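Local coordinates for protein hemolysin BL lytic component L1 (Bacillus cereus, PDB 7NMQ) that probably acts as one of the components of the haemolysin BL enterotoxin, an alpha-helical pore-forming toxin that lyses cells, at residues Thr120-Val128 with Gln308-Tyr318; Val128-Lys139 with Val297-Gln308. All blocks are in the same frame, centred on the assembly; numbering follows the deposited sequence. Where two conformers were deposited one is given.

Interaction 1. Residues Thr120-Val128 with Gln308-Tyr318; sequences TINTNSKEV and QKQWNTMGANY
Ile121 places CG1 beside its backbone N (chi1 -69°), which sets CD1 against Met314 and Tyr318 and leaves CG2 against the backbone of Trp311 and Gly315. Trp311 takes a like first torsion and lays its indole between the two helices. Each is a knob in a four-residue hole: Ile121 among Trp311, Met314, Gly315 and Tyr318, Trp311 among Ile121, Asn124, Ser125 and Val128. CD1 of Ile121 stands over the face of the Tyr318 ring, 3.9 Å from its centroid, and Gly315, lacking a side chain, lets CG2 of Ile121 come to 3.7 Å from its N. One indole face lies under Asn124: CB sits 3.8 Å from the centroid of the five-membered ring and ND2 3.4 Å from CH2 of Trp311, with the amide plane turned 59° from the ring. Ser125, itself buried, donates OG to OD1 of the exposed Asn312 over 2.6 Å, tilted 26° from the carbonyl plane, and a water gives protons to that oxygen and to Asn122 OD1. Trp347 of helix 330-357 touches Trp311, Met314 and Tyr318. The chemistry thus implies an interface closed by aromatic and aliphatic contacts and bordered by a short serine-asparagine hydrogen bond and a water bridge.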
loop_
_atom_site.group_PDB
_atom_site.type_symbol
_atom_site.label_atom_id
_atom_site.label_comp_id
_atom_site.label_asym_id
_atom_site.label_seq_id
_atom_site.Cartn_x
_atom_site.Cartn_y
_atom_site.Cartn_z
ATOM N N THR A 120 -23.446 -1.156 -12.193
ATOM C CA THR A 120 -22.131 -0.552 -11.883
ATOM C C THR A 120 -21.503 -1.237 -10.681
ATOM O O THR A 120 -20.299 -1.569 -10.729
ATOM C CB THR A 120 -22.268 0.934 -11.586
ATOM O OG1 THR A 120 -22.881 1.468 -12.772
ATOM C CG2 THR A 120 -20.937 1.588 -11.278
ATOM N N ILE A 121 -22.293 -1.471 -9.627
ATOM C CA ILE A 121 -21.760 -2.146 -8.424
ATOM C C ILE A 121 -21.192 -3.496 -8.839
ATOM O O ILE A 121 -20.074 -3.887 -8.379
ATOM C CB ILE A 121 -22.849 -2.265 -7.351
ATOM C CG1 ILE A 121 -23.202 -0.906 -6.780
ATOM C CG2 ILE A 121 -22.418 -3.278 -6.294
ATOM C CD1 ILE A 121 -24.552 -0.860 -6.060
ATOM N N ASN A 122 -21.945 -4.245 -9.625
ATOM C CA ASN A 122 -21.499 -5.612 -9.979
ATOM C C ASN A 122 -20.242 -5.531 -10.848
ATOM O O ASN A 122 -19.327 -6.337 -10.670
ATOM C CB ASN A 122 -22.580 -6.375 -10.715
ATOM C CG ASN A 122 -23.710 -6.748 -9.787
ATOM O OD1 ASN A 122 -23.566 -6.772 -8.562
ATOM N ND2 ASN A 122 -24.838 -7.073 -10.374
ATOM N N THR A 123 -20.170 -4.582 -11.757
ATOM C CA THR A 123 -18.978 -4.355 -12.606
ATOM C C THR A 123 -17.779 -4.067 -11.702
ATOM O O THR A 123 -16.703 -4.644 -11.925
ATOM C CB THR A 123 -19.157 -3.208 -13.591
ATOM O OG1 THR A 123 -20.189 -3.570 -14.492
ATOM C CG2 THR A 123 -17.918 -2.857 -14.387
ATOM N N ASN A 124 -17.950 -3.193 -10.714
ATOM C CA ASN A 124 -16.869 -2.790 -9.801
ATOM C C ASN A 124 -16.414 -4.001 -9.009
ATOM O O ASN A 124 -15.199 -4.145 -8.816
ATOM C CB ASN A 124 -17.277 -1.623 -8.935
ATOM C CG ASN A 124 -17.454 -0.372 -9.762
ATOM O OD1 ASN A 124 -17.015 -0.284 -10.912
ATOM N ND2 ASN A 124 -18.071 0.606 -9.154
ATOM N N SER A 125 -17.339 -4.838 -8.553
ATOM C CA SER A 125 -16.961 -6.044 -7.792
ATOM C C SER A 125 -16.137 -6.961 -8.696
ATOM O O SER A 125 -15.079 -7.478 -8.253
ATOM C CB SER A 125 -18.174 -6.752 -7.286
ATOM O OG SER A 125 -17.770 -7.980 -6.721
ATOM N N LYS A 126 -16.587 -7.165 -9.927
ATOM C CA LYS A 126 -15.903 -8.088 -10.867
ATOM C C LYS A 126 -14.484 -7.562 -11.149
ATOM O O LYS A 126 -13.518 -8.374 -11.250
ATOM C CB LYS A 126 -16.688 -8.255 -12.167
ATOM C CG LYS A 126 -16.195 -9.349 -13.095
ATOM C CD LYS A 126 -16.961 -9.383 -14.418
ATOM C CE LYS A 126 -16.311 -10.300 -15.431
ATOM N NZ LYS A 126 -16.532 -11.726 -15.085
ATOM N N GLU A 127 -14.334 -6.252 -11.312
ATOM C CA GLU A 127 -13.030 -5.637 -11.631
ATOM C C GLU A 127 -12.071 -5.868 -10.468
ATOM O O GLU A 127 -10.874 -6.132 -10.734
ATOM C CB GLU A 127 -13.121 -4.157 -11.943
ATOM C CG GLU A 127 -13.731 -3.874 -13.312
ATOM C CD GLU A 127 -13.455 -2.480 -13.868
ATOM O OE1 GLU A 127 -12.499 -1.750 -13.371
ATOM O OE2 GLU A 127 -14.157 -2.124 -14.830
ATOM N N VAL A 128 -12.537 -5.810 -9.224
ATOM C CA VAL A 128 -11.616 -6.038 -8.082
ATOM C C VAL A 128 -11.078 -7.458 -8.184
ATOM O O VAL A 128 -9.897 -7.662 -7.890
ATOM C CB VAL A 128 -12.230 -5.810 -6.689
ATOM C CG1 VAL A 128 -11.239 -6.137 -5.584
ATOM C CG2 VAL A 128 -12.688 -4.398 -6.535
ATOM N N GLN A 308 -13.911 -5.684 -2.295
ATOM C CA GLN A 308 -14.820 -6.569 -3.055
ATOM C C GLN A 308 -16.032 -6.962 -2.189
ATOM O O GLN A 308 -17.175 -6.887 -2.697
ATOM C CB GLN A 308 -14.070 -7.806 -3.518
ATOM C CG GLN A 308 -15.042 -8.752 -4.193
ATOM C CD GLN A 308 -14.295 -9.776 -4.960
ATOM O OE1 GLN A 308 -13.604 -10.595 -4.379
ATOM N NE2 GLN A 308 -14.411 -9.684 -6.278
ATOM N N LYS A 309 -15.819 -7.356 -0.950
ATOM C CA LYS A 309 -16.894 -7.711 -0.003
ATOM C C LYS A 309 -17.854 -6.526 0.144
ATOM O O LYS A 309 -19.085 -6.764 0.151
ATOM C CB LYS A 309 -16.317 -8.116 1.351
ATOM C CG LYS A 309 -17.331 -8.425 2.443
ATOM C CD LYS A 309 -16.721 -9.104 3.664
ATOM C CE LYS A 309 -15.583 -8.319 4.268
ATOM N NZ LYS A 309 -15.983 -6.919 4.528
ATOM N N GLN A 310 -17.344 -5.301 0.229
ATOM C CA GLN A 310 -18.201 -4.108 0.429
ATOM C C GLN A 310 -19.046 -3.895 -0.820
ATOM O O GLN A 310 -20.264 -3.592 -0.663
ATOM C CB GLN A 310 -17.448 -2.837 0.733
ATOM C CG GLN A 310 -16.572 -2.959 1.958
ATOM C CD GLN A 310 -17.266 -3.371 3.229
ATOM O OE1 GLN A 310 -18.435 -3.055 3.495
ATOM N NE2 GLN A 310 -16.498 -4.038 4.076
ATOM N N TRP A 311 -18.482 -4.073 -2.012
ATOM C CA TRP A 311 -19.325 -3.928 -3.234
ATOM C C TRP A 311 -20.396 -5.017 -3.256
ATOM O O TRP A 311 -21.534 -4.730 -3.639
ATOM C CB TRP A 311 -18.476 -3.993 -4.505
ATOM C CG TRP A 311 -17.695 -2.773 -4.852
ATOM C CD1 TRP A 311 -16.343 -2.746 -4.995
ATOM C CD2 TRP A 311 -18.171 -1.445 -5.113
ATOM N NE1 TRP A 311 -15.949 -1.492 -5.366
ATOM C CE2 TRP A 311 -17.055 -0.670 -5.470
ATOM C CE3 TRP A 311 -19.421 -0.831 -5.143
ATOM C CZ2 TRP A 311 -17.152 0.679 -5.780
ATOM C CZ3 TRP A 311 -19.522 0.494 -5.490
ATOM C CH2 TRP A 311 -18.399 1.250 -5.816
ATOM N N ASN A 312 -20.038 -6.232 -2.908
ATOM C CA ASN A 312 -21.027 -7.333 -2.904
ATOM C C ASN A 312 -22.154 -7.057 -1.899
ATOM O O ASN A 312 -23.320 -7.276 -2.242
ATOM C CB ASN A 312 -20.349 -8.661 -2.646
ATOM C CG ASN A 312 -19.463 -9.056 -3.804
ATOM O OD1 ASN A 312 -19.604 -8.569 -4.920
ATOM N ND2 ASN A 312 -18.582 -9.989 -3.540
ATOM N N THR A 313 -21.835 -6.581 -0.711
ATOM C CA THR A 313 -22.841 -6.239 0.315
ATOM C C THR A 313 -23.733 -5.126 -0.220
ATOM O O THR A 313 -24.993 -5.199 -0.058
ATOM C CB THR A 313 -22.190 -5.862 1.636
ATOM O OG1 THR A 313 -21.468 -7.035 2.051
ATOM C CG2 THR A 313 -23.201 -5.467 2.679
ATOM N N MET A 314 -23.132 -4.139 -0.856
ATOM C CA MET A 314 -23.891 -2.992 -1.379
ATOM C C MET A 314 -24.830 -3.501 -2.485
ATOM O O MET A 314 -25.974 -3.041 -2.545
ATOM C CB MET A 314 -22.916 -1.941 -1.910
ATOM C CG MET A 314 -23.560 -0.659 -2.298
ATOM S SD MET A 314 -22.337 0.390 -3.050
ATOM C CE MET A 314 -21.235 0.618 -1.646
ATOM N N GLY A 315 -24.365 -4.371 -3.381
ATOM C CA GLY A 315 -25.216 -4.946 -4.440
ATOM C C GLY A 315 -26.399 -5.661 -3.812
ATOM O O GLY A 315 -27.519 -5.491 -4.305
ATOM N N ALA A 316 -26.198 -6.404 -2.731
ATOM C CA ALA A 316 -27.317 -7.080 -2.020
ATOM C C ALA A 316 -28.306 -6.068 -1.444
ATOM O O ALA A 316 -29.516 -6.275 -1.550
ATOM C CB ALA A 316 -26.810 -7.961 -0.927
ATOM N N ASN A 317 -27.814 -4.988 -0.884
ATOM C CA ASN A 317 -28.672 -3.955 -0.268
ATOM C C ASN A 317 -29.513 -3.272 -1.360
ATOM O O ASN A 317 -30.716 -3.068 -1.197
ATOM C CB ASN A 317 -27.819 -2.954 0.501
ATOM C CG ASN A 317 -27.247 -3.516 1.782
ATOM O OD1 ASN A 317 -27.781 -4.455 2.353
ATOM N ND2 ASN A 317 -26.198 -2.910 2.290
ATOM N N TYR A 318 -28.917 -2.919 -2.492
ATOM C CA TYR A 318 -29.672 -2.283 -3.591
ATOM C C TYR A 318 -30.633 -3.289 -4.200
ATOM O O TYR A 318 -31.726 -2.881 -4.630
ATOM C CB TYR A 318 -28.715 -1.779 -4.675
ATOM C CG TYR A 318 -28.066 -0.442 -4.420
ATOM C CD1 TYR A 318 -27.160 -0.249 -3.390
ATOM C CD2 TYR A 318 -28.373 0.636 -5.209
ATOM C CE1 TYR A 318 -26.534 0.974 -3.166
ATOM C CE2 TYR A 318 -27.816 1.878 -4.966
ATOM C CZ TYR A 318 -26.875 2.045 -3.960
ATOM O OH TYR A 318 -26.361 3.302 -3.753
HETATM O O HOH W 1 -21.407 -8.397 -7.078
#

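Interaction 2. Residues Val128-Lys139 with Val297-Gln308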
loop_
_atom_site.group_PDB
_atom_site.type_symbol
_atom_site.label_atom_id
_atom_site.label_comp_id
_atom_site.label_asym_id
_atom_site.label_seq_id
_atom_site.Cartn_x
_atom_site.Cartn_y
_atom_site.Cartn_z
ATOM N N VAL A 128 -12.537 -5.810 -9.224
ATOM C CA VAL A 128 -11.616 -6.038 -8.082
ATOM C C VAL A 128 -11.078 -7.458 -8.184
ATOM O O VAL A 128 -9.897 -7.662 -7.890
ATOM C CB VAL A 128 -12.230 -5.810 -6.689
ATOM C CG1 VAL A 128 -11.239 -6.137 -5.584
ATOM C CG2 VAL A 128 -12.688 -4.398 -6.535
ATOM N N THR A 129 -11.897 -8.450 -8.497
ATOM C CA THR A 129 -11.451 -9.852 -8.653
ATOM C C THR A 129 -10.262 -9.908 -9.611
ATOM O O THR A 129 -9.268 -10.622 -9.311
ATOM C CB THR A 129 -12.573 -10.751 -9.166
ATOM O OG1 THR A 129 -13.484 -10.775 -8.073
ATOM C CG2 THR A 129 -12.083 -12.128 -9.551
ATOM N N ASP A 130 -10.328 -9.169 -10.711
ATOM C CA ASP A 130 -9.234 -9.167 -11.722
ATOM C C ASP A 130 -7.959 -8.551 -11.133
ATOM O O ASP A 130 -6.849 -9.024 -11.414
ATOM C CB ASP A 130 -9.646 -8.419 -12.987
ATOM C CG ASP A 130 -10.786 -9.116 -13.720
ATOM O OD1 ASP A 130 -11.039 -10.333 -13.427
ATOM O OD2 ASP A 130 -11.408 -8.456 -14.561
ATOM N N VAL A 131 -8.114 -7.507 -10.355
ATOM C CA VAL A 131 -6.959 -6.823 -9.750
ATOM C C VAL A 131 -6.353 -7.769 -8.729
ATOM O O VAL A 131 -5.123 -7.899 -8.674
ATOM C CB VAL A 131 -7.342 -5.485 -9.126
ATOM C CG1 VAL A 131 -6.172 -4.867 -8.384
ATOM C CG2 VAL A 131 -7.884 -4.535 -10.168
ATOM N N ILE A 132 -7.156 -8.421 -7.928
ATOM C CA ILE A 132 -6.621 -9.402 -6.967
ATOM C C ILE A 132 -5.855 -10.493 -7.727
ATOM O O ILE A 132 -4.790 -10.899 -7.197
ATOM C CB ILE A 132 -7.733 -9.931 -6.061
ATOM C CG1 ILE A 132 -8.338 -8.811 -5.196
ATOM C CG2 ILE A 132 -7.220 -11.133 -5.279
ATOM C CD1 ILE A 132 -9.591 -9.207 -4.470
ATOM N N LYS A 133 -6.340 -10.980 -8.869
ATOM C CA LYS A 133 -5.611 -12.064 -9.587
ATOM C C LYS A 133 -4.245 -11.519 -10.031
ATOM O O LYS A 133 -3.222 -12.266 -9.891
ATOM C CB LYS A 133 -6.434 -12.607 -10.768
ATOM C CG LYS A 133 -5.753 -13.666 -11.642
ATOM C CD LYS A 133 -4.871 -14.699 -10.937
ATOM C CE LYS A 133 -4.401 -15.852 -11.809
ATOM N NZ LYS A 133 -3.948 -15.419 -13.156
ATOM N N MET A 134 -4.218 -10.316 -10.610
ATOM C CA MET A 134 -2.956 -9.654 -11.028
ATOM C C MET A 134 -2.015 -9.549 -9.828
ATOM O O MET A 134 -0.808 -9.892 -9.958
ATOM C CB MET A 134 -3.270 -8.305 -11.679
ATOM C CG MET A 134 -2.115 -7.473 -12.095
ATOM S SD MET A 134 -1.209 -6.664 -10.740
ATOM C CE MET A 134 -2.489 -5.568 -10.163
ATOM N N LEU A 135 -2.527 -9.176 -8.657
ATOM C CA LEU A 135 -1.650 -9.047 -7.470
ATOM C C LEU A 135 -1.158 -10.398 -6.983
ATOM O O LEU A 135 -0.005 -10.456 -6.488
ATOM C CB LEU A 135 -2.333 -8.297 -6.345
ATOM C CG LEU A 135 -2.553 -6.830 -6.613
ATOM C CD1 LEU A 135 -3.366 -6.241 -5.477
ATOM C CD2 LEU A 135 -1.240 -6.081 -6.788
ATOM N N GLN A 136 -1.975 -11.433 -7.068
ATOM C CA GLN A 136 -1.559 -12.775 -6.629
ATOM C C GLN A 136 -0.422 -13.235 -7.532
ATOM O O GLN A 136 0.569 -13.746 -6.968
ATOM C CB GLN A 136 -2.738 -13.748 -6.624
ATOM C CG GLN A 136 -2.353 -15.039 -5.913
ATOM C CD GLN A 136 -1.817 -14.737 -4.530
ATOM O OE1 GLN A 136 -0.657 -15.004 -4.196
ATOM N NE2 GLN A 136 -2.681 -14.182 -3.700
ATOM N N ASP A 137 -0.534 -13.019 -8.845
ATOM C CA ASP A 137 0.523 -13.387 -9.814
ATOM C C ASP A 137 1.817 -12.635 -9.419
ATOM O O ASP A 137 2.915 -13.223 -9.388
ATOM C CB ASP A 137 0.136 -13.094 -11.260
ATOM C CG ASP A 137 -0.987 -13.952 -11.831
ATOM O OD1 ASP A 137 -1.246 -15.050 -11.284
ATOM O OD2 ASP A 137 -1.567 -13.533 -12.842
ATOM N N PHE A 138 1.689 -11.355 -9.119
ATOM C CA PHE A 138 2.839 -10.509 -8.796
ATOM C C PHE A 138 3.432 -10.963 -7.476
ATOM O O PHE A 138 4.662 -11.048 -7.328
ATOM C CB PHE A 138 2.389 -9.069 -8.730
ATOM C CG PHE A 138 3.500 -8.088 -8.479
ATOM C CD1 PHE A 138 4.717 -8.177 -9.149
ATOM C CD2 PHE A 138 3.297 -7.046 -7.612
ATOM C CE1 PHE A 138 5.731 -7.258 -8.885
ATOM C CE2 PHE A 138 4.276 -6.090 -7.395
ATOM C CZ PHE A 138 5.477 -6.191 -8.066
ATOM N N LYS A 139 2.607 -11.327 -6.501
ATOM C CA LYS A 139 3.088 -11.837 -5.204
ATOM C C LYS A 139 3.934 -13.081 -5.458
ATOM O O LYS A 139 5.000 -13.240 -4.823
ATOM C CB LYS A 139 1.910 -12.106 -4.269
ATOM C CG LYS A 139 2.257 -12.058 -2.812
ATOM C CD LYS A 139 2.942 -13.241 -2.278
ATOM C CE LYS A 139 2.238 -14.537 -2.556
ATOM N NZ LYS A 139 0.918 -14.566 -1.894
ATOM N N VAL A 297 2.285 -6.749 -0.444
ATOM C CA VAL A 297 1.303 -7.124 -1.493
ATOM C C VAL A 297 0.263 -8.055 -0.867
ATOM O O VAL A 297 -0.924 -7.937 -1.234
ATOM C CB VAL A 297 1.977 -7.758 -2.723
ATOM C CG1 VAL A 297 0.954 -8.387 -3.679
ATOM C CG2 VAL A 297 2.791 -6.714 -3.441
ATOM N N ASP A 298 0.624 -8.976 -0.006
ATOM C CA ASP A 298 -0.387 -9.824 0.678
ATOM C C ASP A 298 -1.404 -8.939 1.436
ATOM O O ASP A 298 -2.629 -9.245 1.390
ATOM C CB ASP A 298 0.257 -10.853 1.596
ATOM C CG ASP A 298 0.828 -12.103 0.923
ATOM O OD1 ASP A 298 0.303 -12.511 -0.126
ATOM O OD2 ASP A 298 1.816 -12.679 1.472
ATOM N N GLN A 299 -0.928 -7.905 2.121
ATOM C CA GLN A 299 -1.775 -6.954 2.857
ATOM C C GLN A 299 -2.684 -6.242 1.861
ATOM O O GLN A 299 -3.890 -6.044 2.152
ATOM C CB GLN A 299 -0.988 -5.966 3.674
ATOM C CG GLN A 299 -0.235 -6.615 4.800
ATOM C CD GLN A 299 0.445 -5.495 5.534
ATOM O OE1 GLN A 299 1.423 -4.946 5.065
ATOM N NE2 GLN A 299 -0.269 -4.952 6.497
ATOM N N ALA A 300 -2.144 -5.807 0.734
ATOM C CA ALA A 300 -2.919 -5.135 -0.321
ATOM C C ALA A 300 -4.026 -6.072 -0.825
ATOM O O ALA A 300 -5.177 -5.609 -1.080
ATOM C CB ALA A 300 -2.042 -4.659 -1.443
ATOM N N ILE A 301 -3.726 -7.341 -0.980
ATOM C CA ILE A 301 -4.736 -8.308 -1.445
ATOM C C ILE A 301 -5.832 -8.362 -0.388
ATOM O O ILE A 301 -7.020 -8.426 -0.799
ATOM C CB ILE A 301 -4.108 -9.664 -1.735
ATOM C CG1 ILE A 301 -3.286 -9.587 -3.018
ATOM C CG2 ILE A 301 -5.171 -10.745 -1.851
ATOM C CD1 ILE A 301 -2.279 -10.694 -3.170
ATOM N N LEU A 302 -5.494 -8.413 0.887
ATOM C CA LEU A 302 -6.532 -8.490 1.951
ATOM C C LEU A 302 -7.424 -7.259 1.872
ATOM O O LEU A 302 -8.649 -7.371 1.964
ATOM C CB LEU A 302 -5.902 -8.553 3.338
ATOM C CG LEU A 302 -5.314 -9.878 3.743
ATOM C CD1 LEU A 302 -4.735 -9.753 5.141
ATOM C CD2 LEU A 302 -6.321 -10.987 3.685
ATOM N N SER A 303 -6.855 -6.079 1.674
ATOM C CA SER A 303 -7.635 -4.817 1.675
ATOM C C SER A 303 -8.509 -4.728 0.417
ATOM O O SER A 303 -9.633 -4.169 0.487
ATOM C CB SER A 303 -6.749 -3.634 1.848
ATOM O OG SER A 303 -6.172 -3.663 3.134
ATOM N N LEU A 304 -8.049 -5.248 -0.710
ATOM C CA LEU A 304 -8.892 -5.269 -1.924
ATOM C C LEU A 304 -9.989 -6.316 -1.778
ATOM O O LEU A 304 -11.071 -6.099 -2.323
ATOM C CB LEU A 304 -7.998 -5.548 -3.121
ATOM C CG LEU A 304 -7.186 -4.365 -3.582
ATOM C CD1 LEU A 304 -6.236 -4.828 -4.630
ATOM C CD2 LEU A 304 -8.043 -3.277 -4.111
ATOM N N THR A 305 -9.707 -7.435 -1.130
ATOM C CA THR A 305 -10.741 -8.460 -0.837
ATOM C C THR A 305 -11.835 -7.803 -0.000
ATOM O O THR A 305 -13.028 -8.054 -0.267
ATOM C CB THR A 305 -10.107 -9.683 -0.174
ATOM O OG1 THR A 305 -9.200 -10.269 -1.113
ATOM C CG2 THR A 305 -11.125 -10.724 0.229
ATOM N N ASN A 306 -11.470 -6.928 0.913
ATOM C CA ASN A 306 -12.469 -6.232 1.758
ATOM C C ASN A 306 -13.282 -5.285 0.869
ATOM O O ASN A 306 -14.503 -5.245 1.002
ATOM C CB ASN A 306 -11.822 -5.485 2.913
ATOM C CG ASN A 306 -12.853 -4.941 3.865
ATOM O OD1 ASN A 306 -13.779 -5.654 4.271
ATOM N ND2 ASN A 306 -12.757 -3.665 4.157
ATOM N N ILE A 307 -12.640 -4.581 -0.057
ATOM C CA ILE A 307 -13.356 -3.682 -1.004
ATOM C C ILE A 307 -14.339 -4.524 -1.807
ATOM O O ILE A 307 -15.511 -4.113 -1.968
ATOM C CB ILE A 307 -12.402 -2.888 -1.910
ATOM C CG1 ILE A 307 -11.636 -1.867 -1.057
ATOM C CG2 ILE A 307 -13.102 -2.233 -3.091
ATOM C CD1 ILE A 307 -10.584 -1.074 -1.797
ATOM N N GLN A 308 -13.911 -5.684 -2.295
ATOM C CA GLN A 308 -14.820 -6.569 -3.055
ATOM C C GLN A 308 -16.032 -6.962 -2.189
ATOM O O GLN A 308 -17.175 -6.887 -2.697
ATOM C CB GLN A 308 -14.070 -7.806 -3.518
ATOM C CG GLN A 308 -15.042 -8.752 -4.193
ATOM C CD GLN A 308 -14.295 -9.776 -4.960
ATOM O OE1 GLN A 308 -13.604 -10.595 -4.379
ATOM N NE2 GLN A 308 -14.411 -9.684 -6.278
HETATM O O HOH W 2 -2.130 -13.375 -0.513
#
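Ile132 and Leu304 are the interlocking knobs of this contact, and apolar packing makes up most of it. Leu304 fits among Val128, Val131, Ile132 and Leu135, while Ile132 enters the hole formed by Ile301, Leu304, Thr305 and Gln308; the two side chains run past each other in opposite directions, with CG1 of Ile132 3.9 Å from CB of Leu304. The first torsion of Ile132 (chi1 -63°) sets CG1 beside the backbone N, leaving CG2 to meet CG2 of Ile301 at 4.0 Å. Leu135 and Ile301 also slide past one another, CB of Leu135 3.7 Å from CG1 of Ile301, and the methyls CD1 of Leu135 and CD1 of Leu304 are pressed together at 3.3 Å, tighter than usual. Farther along, Val297 sets CG1 against CB of Lys139 and reaches the ring of Phe138 with CG2. Valine, isoleucine and leucine side chains suit this seam because they fill it without polar groups to satisfy.

The salt bridge between the helices lies at the Lys139 end. Lys139 NZ donates to the syn lone pair of Asp298 OD1 over 2.8 Å; in the conformer given for Gln136, it also donates to Gln136 OE1, in the amide plane and on a lone pair. Bends at its second, third and fourth torsions fold the lysine chain back along the carboxylate. A water donates to Asp298 OD1 as well.

Segments 128-139 and 297-308 run antiparallel, their axes 168° apart, with knobs-into-holes packing, an antiparallel coiled-coil arrangement of the kind found in the long helical bundles of ClyA-like toxins.

In the fold
Both interactions join helix 107-154 to helix 275-325 and follow one another along the pair, meeting at Val128 and Gln308, with centres about 15 Å apart. Interaction 1 is the more buried, although it lies farther from the centre of the chain; its knobs include an indole, with a glycine allowing close approach. Interaction 2 is partly buried and more central; its knobs are purely aliphatic, and a lysine-aspartate salt bridge lies at one end of it, whereas the cross-helix polar links of interaction 1 involve uncharged groups. Helix 45-103 flanks both contacts; helix 330-357 touches interaction 1 and helix 10-33 interaction 2, through Val297 and Ile307.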